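Local coordinates for extracellular solute-binding protein family 1 (Arthrobacter chlorophenolicus, PDB 4R2F), which probably serves as the sugar-binding component of an ABC importer, and binds the beta-1,3-linked glucose disaccharide laminaribiose, at residues A[105-116]-A[139-149]; A[171-179]-A[293-301]. All coordinates share one frame; numbering follows the deposited sequence.

Contact 1 (A[105-116]-A[139-149])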
# COMPACT_ATOMS: atom_id res chain seq x y z
N PHE A 105 10.21 -11.17 2.32
CA PHE A 105 11.20 -11.72 1.40
C PHE A 105 12.65 -11.33 1.77
O PHE A 105 13.55 -12.12 1.58
CB PHE A 105 10.90 -11.35 -0.05
CG PHE A 105 9.63 -11.95 -0.59
CD1 PHE A 105 9.63 -13.22 -1.12
CD2 PHE A 105 8.41 -11.26 -0.50
CE1 PHE A 105 8.45 -13.78 -1.59
CE2 PHE A 105 7.24 -11.81 -0.97
CZ PHE A 105 7.26 -13.07 -1.52
N GLN A 106 12.84 -10.12 2.28
CA GLN A 106 14.15 -9.67 2.73
C GLN A 106 14.56 -10.51 3.90
O GLN A 106 15.68 -11.01 3.95
CB GLN A 106 14.13 -8.20 3.17
CG GLN A 106 15.50 -7.64 3.48
CD GLN A 106 16.52 -7.95 2.37
OE1 GLN A 106 17.63 -8.41 2.64
NE2 GLN A 106 16.13 -7.69 1.13
N PHE A 107 13.66 -10.70 4.87
CA PHE A 107 14.06 -11.43 6.08
C PHE A 107 14.21 -12.92 5.81
O PHE A 107 14.98 -13.62 6.48
CB PHE A 107 13.12 -11.12 7.27
CG PHE A 107 13.20 -9.70 7.72
CD1 PHE A 107 14.44 -9.14 8.06
CD2 PHE A 107 12.07 -8.89 7.77
CE1 PHE A 107 14.54 -7.82 8.44
CE2 PHE A 107 12.18 -7.56 8.15
CZ PHE A 107 13.41 -7.03 8.48
N GLU A 108 13.53 -13.41 4.79
CA GLU A 108 13.75 -14.79 4.41
C GLU A 108 15.14 -14.99 3.83
O GLU A 108 15.82 -15.97 4.14
CB GLU A 108 12.72 -15.23 3.39
CG GLU A 108 12.74 -16.72 3.14
CD GLU A 108 13.21 -17.10 1.77
OE1 GLU A 108 13.43 -16.19 0.94
OE2 GLU A 108 13.30 -18.31 1.50
N GLU A 109 15.55 -14.06 2.99
CA GLU A 109 16.89 -14.11 2.36
C GLU A 109 17.95 -14.08 3.46
O GLU A 109 18.94 -14.77 3.38
CB GLU A 109 17.04 -12.94 1.39
CG GLU A 109 18.38 -12.78 0.68
CD GLU A 109 18.23 -11.91 -0.57
OE1 GLU A 109 18.46 -10.68 -0.51
OE2 GLU A 109 17.83 -12.47 -1.61
N GLN A 110 17.69 -13.34 4.53
CA GLN A 110 18.63 -13.21 5.63
C GLN A 110 18.51 -14.36 6.60
O GLN A 110 19.24 -14.42 7.56
CB GLN A 110 18.39 -11.92 6.43
CG GLN A 110 18.67 -10.63 5.68
CD GLN A 110 18.24 -9.39 6.47
OE1 GLN A 110 18.09 -9.42 7.70
NE2 GLN A 110 18.07 -8.31 5.76
N GLY A 111 17.56 -15.25 6.39
CA GLY A 111 17.44 -16.41 7.24
C GLY A 111 16.78 -16.15 8.58
O GLY A 111 16.98 -16.92 9.50
N GLN A 112 15.94 -15.12 8.68
CA GLN A 112 15.33 -14.71 9.96
C GLN A 112 13.81 -14.89 9.99
O GLN A 112 13.17 -14.66 11.02
CB GLN A 112 15.62 -13.24 10.25
CG GLN A 112 17.07 -12.81 10.07
CD GLN A 112 17.91 -12.98 11.31
OE1 GLN A 112 17.49 -13.58 12.29
NE2 GLN A 112 19.12 -12.44 11.27
N ILE A 113 13.25 -15.31 8.86
CA ILE A 113 11.83 -15.61 8.77
C ILE A 113 11.56 -17.04 9.25
O ILE A 113 12.42 -17.90 9.15
CB ILE A 113 11.35 -15.41 7.31
CG1 ILE A 113 9.95 -14.82 7.27
CG2 ILE A 113 11.46 -16.71 6.50
CD1 ILE A 113 9.93 -13.36 7.65
N ALA A 114 10.37 -17.28 9.80
CA ALA A 114 9.88 -18.65 10.01
C ALA A 114 8.82 -18.99 8.96
O ALA A 114 7.82 -18.29 8.86
CB ALA A 114 9.31 -18.80 11.41
N TYR A 115 9.05 -20.06 8.19
CA TYR A 115 8.16 -20.43 7.09
C TYR A 115 6.79 -20.76 7.65
O TYR A 115 6.69 -21.32 8.73
CB TYR A 115 8.73 -21.61 6.27
CG TYR A 115 9.97 -21.22 5.53
CD1 TYR A 115 9.90 -20.36 4.45
CD2 TYR A 115 11.23 -21.67 5.92
CE1 TYR A 115 11.05 -19.95 3.78
CE2 TYR A 115 12.38 -21.28 5.25
CZ TYR A 115 12.29 -20.41 4.19
OH TYR A 115 13.43 -19.98 3.52
N ALA A 116 5.76 -20.40 6.90
CA ALA A 116 4.38 -20.51 7.33
C ALA A 116 3.66 -21.78 6.90
O ALA A 116 2.42 -21.84 6.97
CB ALA A 116 3.61 -19.28 6.85
N PRO A 139 1.66 -16.11 -4.39
CA PRO A 139 2.83 -15.24 -4.46
C PRO A 139 3.88 -15.48 -3.36
O PRO A 139 5.02 -15.05 -3.53
CB PRO A 139 2.23 -13.84 -4.29
CG PRO A 139 0.87 -13.96 -4.90
CD PRO A 139 0.41 -15.32 -4.42
N PHE A 140 3.49 -16.10 -2.26
CA PHE A 140 4.35 -16.25 -1.10
C PHE A 140 5.04 -17.60 -1.02
O PHE A 140 5.83 -17.85 -0.10
CB PHE A 140 3.53 -15.96 0.16
CG PHE A 140 3.03 -14.57 0.18
CD1 PHE A 140 3.90 -13.53 0.48
CD2 PHE A 140 1.74 -14.27 -0.18
CE1 PHE A 140 3.49 -12.23 0.45
CE2 PHE A 140 1.31 -12.96 -0.21
CZ PHE A 140 2.19 -11.94 0.11
N LYS A 141 4.78 -18.45 -2.01
CA LYS A 141 5.35 -19.77 -2.02
C LYS A 141 6.73 -19.70 -2.65
O LYS A 141 6.89 -19.16 -3.73
CB LYS A 141 4.46 -20.71 -2.83
CG LYS A 141 4.86 -22.17 -2.74
CD LYS A 141 4.15 -22.98 -3.82
CE LYS A 141 4.48 -24.46 -3.76
NZ LYS A 141 4.03 -25.15 -5.01
N THR A 142 7.73 -20.25 -1.94
CA THR A 142 9.08 -20.40 -2.48
C THR A 142 9.49 -21.86 -2.39
O THR A 142 8.82 -22.65 -1.74
CB THR A 142 10.13 -19.56 -1.70
OG1 THR A 142 10.39 -20.15 -0.42
CG2 THR A 142 9.67 -18.10 -1.52
N SER A 143 10.63 -22.18 -2.98
CA SER A 143 11.26 -23.50 -2.87
C SER A 143 11.32 -24.02 -1.42
O SER A 143 11.15 -25.21 -1.19
CB SER A 143 12.71 -23.45 -3.43
OG SER A 143 12.79 -22.81 -4.69
N LYS A 144 11.58 -23.13 -0.47
CA LYS A 144 11.88 -23.49 0.90
C LYS A 144 10.65 -23.40 1.79
O LYS A 144 10.71 -23.82 2.92
CB LYS A 144 13.01 -22.61 1.44
CG LYS A 144 14.15 -22.45 0.46
CD LYS A 144 15.41 -21.78 0.98
CE LYS A 144 15.43 -20.26 1.05
NZ LYS A 144 15.12 -19.56 -0.22
N GLY A 145 9.55 -22.84 1.27
CA GLY A 145 8.30 -22.73 2.01
C GLY A 145 7.55 -21.44 1.71
O GLY A 145 7.98 -20.62 0.90
N TYR A 146 6.44 -21.26 2.38
CA TYR A 146 5.67 -20.00 2.36
C TYR A 146 6.33 -18.95 3.24
O TYR A 146 6.52 -19.18 4.45
CB TYR A 146 4.26 -20.27 2.89
CG TYR A 146 3.45 -21.02 1.88
CD1 TYR A 146 2.78 -20.33 0.89
CD2 TYR A 146 3.37 -22.41 1.90
CE1 TYR A 146 2.06 -20.99 -0.07
CE2 TYR A 146 2.63 -23.09 0.95
CZ TYR A 146 1.99 -22.36 -0.04
OH TYR A 146 1.26 -22.98 -1.00
N VAL A 147 6.71 -17.81 2.66
CA VAL A 147 7.41 -16.81 3.45
C VAL A 147 6.49 -16.03 4.40
O VAL A 147 6.96 -15.44 5.37
CB VAL A 147 8.24 -15.83 2.60
CG1 VAL A 147 9.20 -16.57 1.68
CG2 VAL A 147 7.35 -14.90 1.82
N ALA A 148 5.19 -16.04 4.13
CA ALA A 148 4.20 -15.29 4.91
C ALA A 148 2.81 -15.71 4.46
O ALA A 148 2.67 -16.51 3.54
CB ALA A 148 4.38 -13.79 4.70
N VAL A 149 1.79 -15.15 5.11
CA VAL A 149 0.39 -15.43 4.77
C VAL A 149 -0.33 -14.11 4.46
O VAL A 149 -0.26 -13.17 5.26
CB VAL A 149 -0.30 -16.16 5.94
CG1 VAL A 149 -1.74 -16.46 5.62
CG2 VAL A 149 0.44 -17.43 6.29
O HOH W 1 16.05 -16.83 0.23
O HOH W 2 6.16 -16.18 8.00
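Tyr115 lays its ring across the type I turn Thr142-Gly145, with the carbonyl O of Lys144 over the ring centre and Ile113 CG2 over the opposite face. The ring's hydroxyl gives a short hydrogen bond, Tyr115 OH to Glu108 OE2 at 2.6 Å, using the carboxylate lone pair that points away from OE1. The same oxygen takes a salt bridge from Lys144 NZ at 2.8 Å, though as a hydrogen bond this is weak. The lysine reaches it because its chain bends at chi3 and chi4 (-81° and -55°), curling round the tyrosine hydroxyl. A water joins Glu108 OE1 to Lys144 NZ, so both carboxylate oxygens are tied down, which probably favours the charged form. The turn itself is pinned by Thr142, whose OG1 donates to Gly145 O at 2.8 Å and accepts from Lys144 N in an ST turn.

Deeper in, Val147 splits its two methyls: CG2 sits over the face of the Phe105 ring, 3.9 Å from its centroid, while CG1 rests on Glu108 CG. Phe105 and Phe140 meet rim to rim, with Pro139 O at the edge of the Phe105 ring. Farther along, Ala116 N makes a nearly straight bond (170°) to Tyr146 O at 2.8 Å, and Ala116 CB packs on Val149 CG2. A second water bridges Ala114 O and Val147 O.

The hairpin 141-146 thus closes against the last turn of helix 103-109, while Ala114 and Val149 both bond to strand 306-316 and Leu387 touches Phe105 and Pro139.

Contact 2 (A[171-179]-A[293-301])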
# COMPACT_ATOMS: atom_id res chain seq x y z
N GLY A 171 -15.64 18.07 -15.16
CA GLY A 171 -16.00 16.67 -15.07
C GLY A 171 -14.83 15.85 -14.53
O GLY A 171 -13.68 16.31 -14.45
N VAL A 172 -15.16 14.62 -14.15
CA VAL A 172 -14.18 13.70 -13.63
C VAL A 172 -13.28 13.22 -14.77
O VAL A 172 -13.77 12.73 -15.79
CB VAL A 172 -14.88 12.50 -12.97
CG1 VAL A 172 -13.87 11.42 -12.57
CG2 VAL A 172 -15.68 12.98 -11.76
N PRO A 173 -11.96 13.37 -14.61
CA PRO A 173 -11.01 13.00 -15.64
C PRO A 173 -11.12 11.55 -16.09
O PRO A 173 -11.45 10.68 -15.27
CB PRO A 173 -9.66 13.21 -14.96
CG PRO A 173 -9.94 14.12 -13.85
CD PRO A 173 -11.29 13.79 -13.38
N THR A 174 -10.84 11.30 -17.37
CA THR A 174 -10.80 9.95 -17.93
C THR A 174 -9.40 9.59 -18.40
O THR A 174 -9.15 8.45 -18.77
CB THR A 174 -11.75 9.83 -19.12
OG1 THR A 174 -11.39 10.81 -20.09
CG2 THR A 174 -13.19 10.06 -18.67
N ASP A 175 -8.50 10.57 -18.39
CA ASP A 175 -7.14 10.36 -18.85
C ASP A 175 -6.25 11.47 -18.37
O ASP A 175 -6.73 12.41 -17.72
CB ASP A 175 -7.09 10.22 -20.38
CG ASP A 175 -7.64 11.44 -21.14
OD1 ASP A 175 -7.85 12.55 -20.59
OD2 ASP A 175 -7.86 11.26 -22.34
N TRP A 176 -4.95 11.37 -18.68
CA TRP A 176 -3.97 12.34 -18.17
C TRP A 176 -4.25 13.76 -18.66
O TRP A 176 -4.17 14.70 -17.89
CB TRP A 176 -2.54 11.92 -18.54
CG TRP A 176 -2.07 10.73 -17.77
CD1 TRP A 176 -2.85 9.88 -17.01
CD2 TRP A 176 -0.74 10.22 -17.68
NE1 TRP A 176 -2.07 8.91 -16.44
CE2 TRP A 176 -0.78 9.09 -16.84
CE3 TRP A 176 0.49 10.63 -18.21
CZ2 TRP A 176 0.36 8.35 -16.53
CZ3 TRP A 176 1.62 9.91 -17.88
CH2 TRP A 176 1.54 8.77 -17.06
N ALA A 177 -4.61 13.88 -19.93
CA ALA A 177 -4.90 15.18 -20.52
C ALA A 177 -6.10 15.81 -19.83
O ALA A 177 -6.08 16.98 -19.52
CB ALA A 177 -5.15 15.04 -22.03
N SER A 178 -7.15 15.03 -19.58
CA SER A 178 -8.29 15.58 -18.88
C SER A 178 -7.96 15.85 -17.38
O SER A 178 -8.49 16.80 -16.81
CB SER A 178 -9.55 14.72 -19.09
OG SER A 178 -9.43 13.40 -18.55
N LEU A 179 -7.08 15.07 -16.75
CA LEU A 179 -6.65 15.36 -15.37
C LEU A 179 -6.00 16.74 -15.26
O LEU A 179 -6.33 17.54 -14.37
CB LEU A 179 -5.71 14.25 -14.84
CG LEU A 179 -4.93 14.46 -13.53
CD1 LEU A 179 -5.86 14.84 -12.41
CD2 LEU A 179 -4.13 13.21 -13.17
N VAL A 293 -15.30 7.46 -4.92
CA VAL A 293 -14.30 6.80 -5.80
C VAL A 293 -14.48 7.24 -7.24
O VAL A 293 -15.61 7.27 -7.74
CB VAL A 293 -14.37 5.26 -5.68
CG1 VAL A 293 -13.48 4.57 -6.70
CG2 VAL A 293 -13.95 4.85 -4.28
N ALA A 294 -13.38 7.61 -7.88
CA ALA A 294 -13.37 7.98 -9.30
C ALA A 294 -12.94 6.78 -10.14
O ALA A 294 -12.21 5.91 -9.66
CB ALA A 294 -12.44 9.17 -9.55
N SER A 295 -13.34 6.74 -11.41
CA SER A 295 -12.91 5.63 -12.29
C SER A 295 -11.43 5.76 -12.62
O SER A 295 -10.91 6.87 -12.69
CB SER A 295 -13.74 5.62 -13.58
OG SER A 295 -15.10 5.28 -13.29
N PRO A 296 -10.75 4.62 -12.83
CA PRO A 296 -9.35 4.70 -13.28
C PRO A 296 -9.26 5.49 -14.58
O PRO A 296 -10.24 5.56 -15.33
CB PRO A 296 -8.94 3.24 -13.50
CG PRO A 296 -10.03 2.40 -12.94
CD PRO A 296 -11.25 3.24 -12.75
N ILE A 297 -8.11 6.11 -14.81
CA ILE A 297 -7.90 6.92 -16.00
C ILE A 297 -6.86 6.28 -16.91
O ILE A 297 -6.00 5.52 -16.47
CB ILE A 297 -7.42 8.32 -15.65
CG1 ILE A 297 -6.06 8.30 -14.94
CG2 ILE A 297 -8.49 9.02 -14.79
CD1 ILE A 297 -5.63 9.66 -14.45
N ALA A 298 -6.96 6.63 -18.18
CA ALA A 298 -6.06 6.09 -19.19
C ALA A 298 -4.85 6.98 -19.35
O ALA A 298 -4.96 8.20 -19.34
CB ALA A 298 -6.80 5.96 -20.52
N GLY A 299 -3.69 6.35 -19.50
CA GLY A 299 -2.47 7.06 -19.90
C GLY A 299 -2.56 7.52 -21.35
O GLY A 299 -3.52 7.18 -22.07
N PRO A 300 -1.58 8.30 -21.81
CA PRO A 300 -1.64 8.90 -23.13
C PRO A 300 -1.58 7.89 -24.30
O PRO A 300 -1.95 8.24 -25.40
CB PRO A 300 -0.44 9.86 -23.15
CG PRO A 300 0.49 9.33 -22.11
CD PRO A 300 -0.38 8.71 -21.06
N HIS A 301 -1.14 6.67 -24.04
CA HIS A 301 -1.15 5.60 -25.02
C HIS A 301 -2.32 4.61 -24.81
O HIS A 301 -2.37 3.58 -25.44
CB HIS A 301 0.18 4.83 -24.96
CG HIS A 301 1.39 5.71 -25.12
ND1 HIS A 301 1.77 6.25 -26.32
CD2 HIS A 301 2.31 6.13 -24.21
CE1 HIS A 301 2.88 6.96 -26.16
NE2 HIS A 301 3.22 6.90 -24.88
O HOH W 3 -10.94 9.67 -12.65
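The capped N-terminus of helix 176-188 is held here by a single beta bridge, Asp175 with Ala298, in the extended segment that follows strand 291-294. Ala298 N gives a nearly straight bond (172°) to Thr174 O at 2.9 Å, with the donor tilted from the carbonyl plane. In return Ala298 O accepts from Trp176 N at 3.2 Å, a more bent bond, so one residue is gripped through both its amide and its carbonyl. Asp175 is the N-cap: its OD1 accepts from Ser178 N at 2.8 Å. A chi1 of 59°, which sets CG between the backbone N and the carbonyl carbon, turns the carboxylate back over the first helical turn. Ser178 OG meanwhile accepts from Thr174 N, bracing the approach to the helix.

Beyond the bridge, Trp176 turns one face of its indole to Gly299 and Pro300: Gly299 CA stands 3.9 Å from the five-membered ring centroid, almost on the normal, and Pro300 CD lies over the six-membered ring. Ile297 points toward 171-179, its CD1 touching Trp176 CD1 at 3.8 Å and Leu179 CD2, and its CG2 lodged 3.4 Å from Pro173 O. That carbonyl also takes a water shared with Ser295 O. At the other end, Val172 CG1 meets Ala294 CB.

Helix 232-246 flanks this packing, with Phe240 stacked on Trp176 and touching Leu179. Tyr273 of strand 273-275 contacts Pro173, Ala294 and Ile297, while helix 364-373 bonds to the 293-295 end through Lys368, Glu372 and Tyr373.

In the fold
Contacts 1 and 2 lie on opposite sides of the chain's centre, their own centres 38 Å apart, and do not touch. Both are partly buried, and both lead into one mixed sheet: contact 1 at the start of strand 145-161, contact 2 at the end of its antiparallel neighbour 291-294. Their chemistry differs. Contact 1 pairs a salt bridge between a partly exposed glutamate and an exposed lysine with aromatic and aliphatic packing inside; the side chain of Phe140 lies about 9 Å from a glucose unit of the bound laminaribiose, too far to touch it. Contact 2 has no salt bridge between its segments; two backbone bonds, the packing of Ile297 and an indole face join them at a helix start.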